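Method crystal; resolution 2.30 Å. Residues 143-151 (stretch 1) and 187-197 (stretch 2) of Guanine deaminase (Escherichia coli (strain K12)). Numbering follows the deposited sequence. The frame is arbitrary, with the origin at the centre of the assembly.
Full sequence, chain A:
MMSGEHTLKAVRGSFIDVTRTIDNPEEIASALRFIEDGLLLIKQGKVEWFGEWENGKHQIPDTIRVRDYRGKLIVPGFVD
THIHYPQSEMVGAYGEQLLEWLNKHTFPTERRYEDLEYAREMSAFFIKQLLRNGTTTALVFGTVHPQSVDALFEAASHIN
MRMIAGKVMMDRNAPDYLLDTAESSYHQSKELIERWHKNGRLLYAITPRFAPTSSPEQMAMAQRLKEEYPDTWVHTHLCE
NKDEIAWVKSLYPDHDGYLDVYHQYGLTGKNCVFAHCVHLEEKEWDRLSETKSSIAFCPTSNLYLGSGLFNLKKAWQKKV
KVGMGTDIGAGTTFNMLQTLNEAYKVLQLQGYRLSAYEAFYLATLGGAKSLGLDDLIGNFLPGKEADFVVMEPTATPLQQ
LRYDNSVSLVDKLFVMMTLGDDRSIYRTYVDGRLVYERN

Stretch 1 143-151: TVHPQSVDA
Stretch 2 187-197: HQSKELIERWH

Two helical segments of one chain, 146-151 and 187-196, pack nearly parallel: their N-to-C directions differ by 17° (signed crossing angle -17°), and their axes approach to 10.8 Å. In the register, the nearest CA atoms are those of Pro146 and Gln188, 6.5 Å apart; the contact buries 339 Å² in total. Stretch 2 keeps phi/psi near -65/-40 through Ile193, drifting to -123/-26 at Trp196, with i to i-4 bonds such as Leu192 N to Gln188 O at 3.0 Å.

Stretch 1 opens as a loop. Thr143 (-105/177, chi1 38°, p) is out of reach of stretch 2; Thr143 OG1 donates to His145 O at 2.6 Å, a local hydrogen bond within the loop. Val144 (-81/-27, chi1 t) contributes little, Val144 O lying 3.9 Å from Gln188 OE1. His145 (-79/130) occupies the N-cap position, its CB directed away.

Pro146 (-68/-24, C-gamma exo) begins the helix, where lacking an amide hydrogen costs no helical hydrogen bond. Its CA-to-CB bond points toward stretch 2: Pro146 CG lies 3.5 Å from Gln188 CD, and Pro146 CB 4.1 Å from Leu192 CD1. Gln188 adopts chi1 m, chi2 t, chi3 -11°; Leu192 (m, t) is buried.

Gln147, unmodelled beyond CB, has its CA-to-CB bond away; Ser148, lacking OG, is out of reach. Val149 (-67/-35, chi1 t), three residues after Pro146, points sideways, yet Val149 CB lies 4.2 Å from Leu192 CD1, so apolar Leu192 suits contact with both.

Asp150 (-59/-46) has Asp150 N bonded to Pro146 O at 3.0 Å. Its CB points sideways, but chi1 -90° and chi2 -36° bring the carboxylate, a fitting acceptor for an indole NH, nearer. Trp196 NE1 (chi1 m, chi2 115°) donates to Asp150 OD1 at 2.6 Å and 162°; OD1 lies at the indole edge, near the ring plane. Asp150 OD1 also contacts Leu192 CD2 at 3.8 Å and Arg195 CD, its last modelled atom, at 3.7 Å. Ala151's CA-to-CB bond points away.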

ATOM      1  N   THR A 143     -18.301  -3.534  20.329  1.00 62.65           N
ATOM      2  CA  THR A 143     -19.486  -4.229  19.867  1.00 62.50           C
ATOM      3  C   THR A 143     -20.732  -3.481  20.321  1.00 61.77           C
ATOM      4  O   THR A 143     -20.667  -2.469  21.024  1.00 58.70           O
ATOM      5  CB  THR A 143     -19.510  -5.644  20.446  1.00 65.93           C
ATOM      6  OG1 THR A 143     -19.005  -5.603  21.794  1.00 66.70           O
ATOM      7  CG2 THR A 143     -18.652  -6.579  19.626  1.00 62.56           C
ATOM      8  N   VAL A 144     -21.890  -3.985  19.900  1.00 57.03           N
ATOM      9  CA  VAL A 144     -23.113  -3.568  20.571  1.00 60.45           C
ATOM     10  C   VAL A 144     -23.281  -4.360  21.863  1.00 57.55           C
ATOM     11  O   VAL A 144     -23.875  -3.866  22.824  1.00 60.69           O
ATOM     12  CB  VAL A 144     -24.326  -3.733  19.642  1.00 66.04           C
ATOM     13  CG1 VAL A 144     -25.470  -2.860  20.116  1.00 64.21           C
ATOM     14  CG2 VAL A 144     -23.943  -3.392  18.218  1.00 62.47           C
ATOM     15  N   HIS A 145     -22.720  -5.571  21.916  1.00 60.50           N
ATOM     16  CA  HIS A 145     -22.791  -6.442  23.086  1.00 61.23           C
ATOM     17  C   HIS A 145     -21.781  -5.995  24.136  1.00 65.40           C
ATOM     18  O   HIS A 145     -20.605  -5.807  23.810  1.00 62.87           O
ATOM     19  CB  HIS A 145     -22.509  -7.887  22.699  1.00 63.58           C
ATOM     20  CG  HIS A 145     -22.928  -8.236  21.307  1.00 78.05           C
ATOM     21  ND1 HIS A 145     -24.231  -8.536  20.972  1.00 76.08           N
ATOM     22  CD2 HIS A 145     -22.213  -8.328  20.159  1.00 74.82           C
ATOM     23  CE1 HIS A 145     -24.300  -8.805  19.681  1.00 83.37           C
ATOM     24  NE2 HIS A 145     -23.090  -8.685  19.164  1.00 82.94           N
ATOM     25  N   PRO A 146     -22.191  -5.822  25.395  1.00 66.66           N
ATOM     26  CA  PRO A 146     -21.235  -5.376  26.425  1.00 61.14           C
ATOM     27  C   PRO A 146     -20.167  -6.405  26.761  1.00 58.89           C
ATOM     28  O   PRO A 146     -19.082  -6.020  27.219  1.00 59.95           O
ATOM     29  CB  PRO A 146     -22.130  -5.096  27.644  1.00 61.60           C
ATOM     30  CG  PRO A 146     -23.559  -5.180  27.135  1.00 60.99           C
ATOM     31  CD  PRO A 146     -23.527  -6.080  25.952  1.00 59.46           C
ATOM     32  N   GLN A 147     -20.424  -7.695  26.523  1.00 59.78           N
ATOM     33  CA  GLN A 147     -19.462  -8.720  26.909  1.00 54.76           C
ATOM     34  C   GLN A 147     -18.192  -8.650  26.068  1.00 58.87           C
ATOM     35  O   GLN A 147     -17.089  -8.890  26.576  1.00 61.39           O
ATOM     36  CB  GLN A 147     -20.102 -10.104  26.791  1.00 51.71           C
ATOM     37  N   SER A 148     -18.319  -8.308  24.785  1.00 59.89           N
ATOM     38  CA  SER A 148     -17.133  -8.192  23.944  1.00 55.65           C
ATOM     39  C   SER A 148     -16.299  -6.971  24.307  1.00 51.52           C
ATOM     40  O   SER A 148     -15.066  -7.021  24.228  1.00 53.69           O
ATOM     41  CB  SER A 148     -17.528  -8.167  22.471  1.00 57.78           C
ATOM     42  N   VAL A 149     -16.939  -5.867  24.701  1.00 53.77           N
ATOM     43  CA  VAL A 149     -16.169  -4.723  25.185  1.00 59.41           C
ATOM     44  C   VAL A 149     -15.479  -5.080  26.498  1.00 50.98           C
ATOM     45  O   VAL A 149     -14.350  -4.646  26.761  1.00 51.73           O
ATOM     46  CB  VAL A 149     -17.063  -3.476  25.327  1.00 55.38           C
ATOM     47  CG1 VAL A 149     -16.235  -2.277  25.780  1.00 52.31           C
ATOM     48  CG2 VAL A 149     -17.748  -3.169  24.004  1.00 57.86           C
ATOM     49  N   ASP A 150     -16.136  -5.891  27.338  1.00 50.33           N
ATOM     50  CA  ASP A 150     -15.469  -6.418  28.529  1.00 54.08           C
ATOM     51  C   ASP A 150     -14.230  -7.228  28.161  1.00 52.01           C
ATOM     52  O   ASP A 150     -13.176  -7.084  28.790  1.00 53.16           O
ATOM     53  CB  ASP A 150     -16.434  -7.274  29.344  1.00 56.49           C
ATOM     54  CG  ASP A 150     -17.186  -6.472  30.380  1.00 62.48           C
ATOM     55  OD1 ASP A 150     -16.587  -5.540  30.954  1.00 58.96           O
ATOM     56  OD2 ASP A 150     -18.368  -6.787  30.634  1.00 74.00           O
ATOM     57  N   ALA A 151     -14.346  -8.110  27.165  1.00 49.74           N
ATOM     58  CA  ALA A 151     -13.203  -8.924  26.755  1.00 47.24           C
ATOM     59  C   ALA A 151     -12.063  -8.054  26.237  1.00 44.34           C
ATOM     60  O   ALA A 151     -10.888  -8.281  26.568  1.00 47.21           O
ATOM     61  CB  ALA A 151     -13.637  -9.932  25.691  1.00 50.63           C
ATOM     62  N   HIS A 187     -28.050   1.976  29.741  1.00 65.28           N
ATOM     63  CA  HIS A 187     -27.650   1.276  30.959  1.00 61.69           C
ATOM     64  C   HIS A 187     -26.384   0.451  30.741  1.00 60.46           C
ATOM     65  O   HIS A 187     -25.511   0.402  31.618  1.00 62.01           O
ATOM     66  CB  HIS A 187     -28.808   0.418  31.462  1.00 64.52           C
ATOM     67  CG  HIS A 187     -29.952   1.224  31.998  1.00 66.24           C
ATOM     68  ND1 HIS A 187     -29.842   2.013  33.125  1.00 68.38           N
ATOM     69  CD2 HIS A 187     -31.219   1.386  31.550  1.00 61.62           C
ATOM     70  CE1 HIS A 187     -30.995   2.616  33.352  1.00 68.74           C
ATOM     71  NE2 HIS A 187     -31.847   2.253  32.410  1.00 70.17           N
ATOM     72  N   GLN A 188     -26.256  -0.196  29.578  1.00 60.94           N
ATOM     73  CA  GLN A 188     -25.045  -0.959  29.290  1.00 62.30           C
ATOM     74  C   GLN A 188     -23.827  -0.046  29.187  1.00 56.80           C
ATOM     75  O   GLN A 188     -22.758  -0.367  29.728  1.00 57.92           O
ATOM     76  CB  GLN A 188     -25.233  -1.770  28.009  1.00 54.97           C
ATOM     77  CG  GLN A 188     -26.277  -2.872  28.143  1.00 67.33           C
ATOM     78  CD  GLN A 188     -26.632  -3.532  26.822  1.00 65.39           C
ATOM     79  OE1 GLN A 188     -26.257  -3.059  25.746  1.00 62.65           O
ATOM     80  NE2 GLN A 188     -27.368  -4.633  26.899  1.00 62.10           N
ATOM     81  N   SER A 189     -23.970   1.109  28.528  1.00 56.89           N
ATOM     82  CA  SER A 189     -22.841   2.030  28.444  1.00 53.44           C
ATOM     83  C   SER A 189     -22.484   2.592  29.818  1.00 61.27           C
ATOM     84  O   SER A 189     -21.301   2.776  30.130  1.00 55.19           O
ATOM     85  CB  SER A 189     -23.149   3.159  27.459  1.00 52.60           C
ATOM     86  OG  SER A 189     -23.380   2.657  26.152  1.00 50.65           O
ATOM     87  N   LYS A 190     -23.488   2.840  30.668  1.00 56.08           N
ATOM     88  CA  LYS A 190     -23.196   3.325  32.014  1.00 59.73           C
ATOM     89  C   LYS A 190     -22.452   2.273  32.830  1.00 58.10           C
ATOM     90  O   LYS A 190     -21.520   2.605  33.569  1.00 57.51           O
ATOM     91  CB  LYS A 190     -24.482   3.741  32.732  1.00 60.06           C
ATOM     92  CG  LYS A 190     -24.237   4.623  33.953  1.00 60.37           C
ATOM     93  CD  LYS A 190     -25.501   4.826  34.784  1.00 66.56           C
ATOM     94  CE  LYS A 190     -25.342   6.000  35.747  1.00 57.69           C
ATOM     95  NZ  LYS A 190     -26.401   6.049  36.792  1.00 59.22           N
ATOM     96  N   GLU A 191     -22.845   1.001  32.708  1.00 53.73           N
ATOM     97  CA  GLU A 191     -22.137  -0.046  33.440  1.00 57.73           C
ATOM     98  C   GLU A 191     -20.695  -0.171  32.962  1.00 58.90           C
ATOM     99  O   GLU A 191     -19.774  -0.354  33.772  1.00 53.45           O
ATOM    100  CB  GLU A 191     -22.856  -1.384  33.300  1.00 47.15           C
ATOM    101  CG  GLU A 191     -22.106  -2.527  33.968  1.00 55.16           C
ATOM    102  CD  GLU A 191     -22.871  -3.833  33.941  1.00 71.89           C
ATOM    103  OE1 GLU A 191     -24.108  -3.800  34.106  1.00 73.52           O
ATOM    104  OE2 GLU A 191     -22.234  -4.892  33.755  1.00 80.72           O
ATOM    105  N   LEU A 192     -20.474  -0.068  31.649  1.00 54.81           N
ATOM    106  CA  LEU A 192     -19.105  -0.142  31.145  1.00 54.06           C
ATOM    107  C   LEU A 192     -18.279   1.061  31.599  1.00 51.26           C
ATOM    108  O   LEU A 192     -17.090   0.917  31.912  1.00 48.96           O
ATOM    109  CB  LEU A 192     -19.118  -0.276  29.623  1.00 53.41           C
ATOM    110  CG  LEU A 192     -19.656  -1.642  29.175  1.00 50.45           C
ATOM    111  CD1 LEU A 192     -19.978  -1.657  27.693  1.00 49.37           C
ATOM    112  CD2 LEU A 192     -18.681  -2.762  29.531  1.00 51.92           C
ATOM    113  N   ILE A 193     -18.887   2.254  31.645  1.00 46.92           N
ATOM    114  CA  ILE A 193     -18.193   3.433  32.164  1.00 45.73           C
ATOM    115  C   ILE A 193     -17.813   3.223  33.623  1.00 51.70           C
ATOM    116  O   ILE A 193     -16.692   3.534  34.043  1.00 52.61           O
ATOM    117  CB  ILE A 193     -19.054   4.699  31.993  1.00 48.68           C
ATOM    118  CG1 ILE A 193     -19.171   5.085  30.523  1.00 42.92           C
ATOM    119  CG2 ILE A 193     -18.463   5.862  32.792  1.00 49.39           C
ATOM    120  CD1 ILE A 193     -20.319   6.031  30.229  1.00 45.95           C
ATOM    121  N   GLU A 194     -18.744   2.692  34.420  1.00 55.50           N
ATOM    122  CA  GLU A 194     -18.485   2.504  35.841  1.00 55.95           C
ATOM    123  C   GLU A 194     -17.441   1.427  36.091  1.00 51.68           C
ATOM    124  O   GLU A 194     -16.737   1.476  37.107  1.00 54.08           O
ATOM    125  CB  GLU A 194     -19.782   2.130  36.560  1.00 52.51           C
ATOM    126  CD  GLU A 194     -20.607   4.863  38.089  1.00 72.52           C
ATOM    127  OE1 GLU A 194     -20.503   5.537  37.042  1.00 73.53           O
ATOM    128  OE2 GLU A 194     -19.625   4.405  38.715  1.00 69.41           O
ATOM    129  N   ARG A 195     -17.317   0.454  35.191  1.00 47.99           N
ATOM    130  CA  ARG A 195     -16.331  -0.598  35.408  1.00 50.39           C
ATOM    131  C   ARG A 195     -14.956  -0.259  34.849  1.00 52.99           C
ATOM    132  O   ARG A 195     -13.944  -0.648  35.448  1.00 49.89           O
ATOM    133  CB  ARG A 195     -16.808  -1.913  34.782  1.00 52.45           C
ATOM    134  CG  ARG A 195     -15.831  -3.069  34.957  1.00 51.78           C
ATOM    135  CD  ARG A 195     -16.416  -4.377  34.458  1.00 53.44           C
ATOM    136  N   TRP A 196     -14.885   0.505  33.758  1.00 47.00           N
ATOM    137  CA  TRP A 196     -13.641   0.629  33.011  1.00 48.40           C
ATOM    138  C   TRP A 196     -13.136   2.050  32.847  1.00 45.48           C
ATOM    139  O   TRP A 196     -11.933   2.228  32.651  1.00 42.80           O
ATOM    140  CB  TRP A 196     -13.795   0.017  31.605  1.00 47.59           C
ATOM    141  CG  TRP A 196     -14.045  -1.468  31.585  1.00 44.94           C
ATOM    142  CD1 TRP A 196     -15.174  -2.097  31.154  1.00 47.29           C
ATOM    143  CD2 TRP A 196     -13.142  -2.503  32.000  1.00 44.32           C
ATOM    144  NE1 TRP A 196     -15.038  -3.459  31.280  1.00 47.44           N
ATOM    145  CE2 TRP A 196     -13.799  -3.734  31.798  1.00 46.87           C
ATOM    146  CE3 TRP A 196     -11.846  -2.508  32.525  1.00 45.77           C
ATOM    147  CZ2 TRP A 196     -13.205  -4.959  32.102  1.00 48.31           C
ATOM    148  CZ3 TRP A 196     -11.255  -3.724  32.826  1.00 44.65           C
ATOM    149  CH2 TRP A 196     -11.937  -4.932  32.613  1.00 49.45           C
ATOM    150  N   HIS A 197     -14.003   3.060  32.892  1.00 37.67           N
ATOM    151  CA  HIS A 197     -13.527   4.420  32.686  1.00 44.03           C
ATOM    152  C   HIS A 197     -12.570   4.810  33.809  1.00 50.84           C
ATOM    153  O   HIS A 197     -12.900   4.699  34.994  1.00 48.24           O
ATOM    154  CB  HIS A 197     -14.695   5.402  32.601  1.00 47.37           C
ATOM    155  CG  HIS A 197     -14.283   6.787  32.212  1.00 50.70           C
ATOM    156  ND1 HIS A 197     -13.528   7.048  31.089  1.00 47.69           N
ATOM    157  CD2 HIS A 197     -14.508   7.986  32.802  1.00 45.78           C
ATOM    158  CE1 HIS A 197     -13.308   8.349  31.002  1.00 47.86           C
ATOM    159  NE2 HIS A 197     -13.893   8.941  32.027  1.00 47.23           N
TER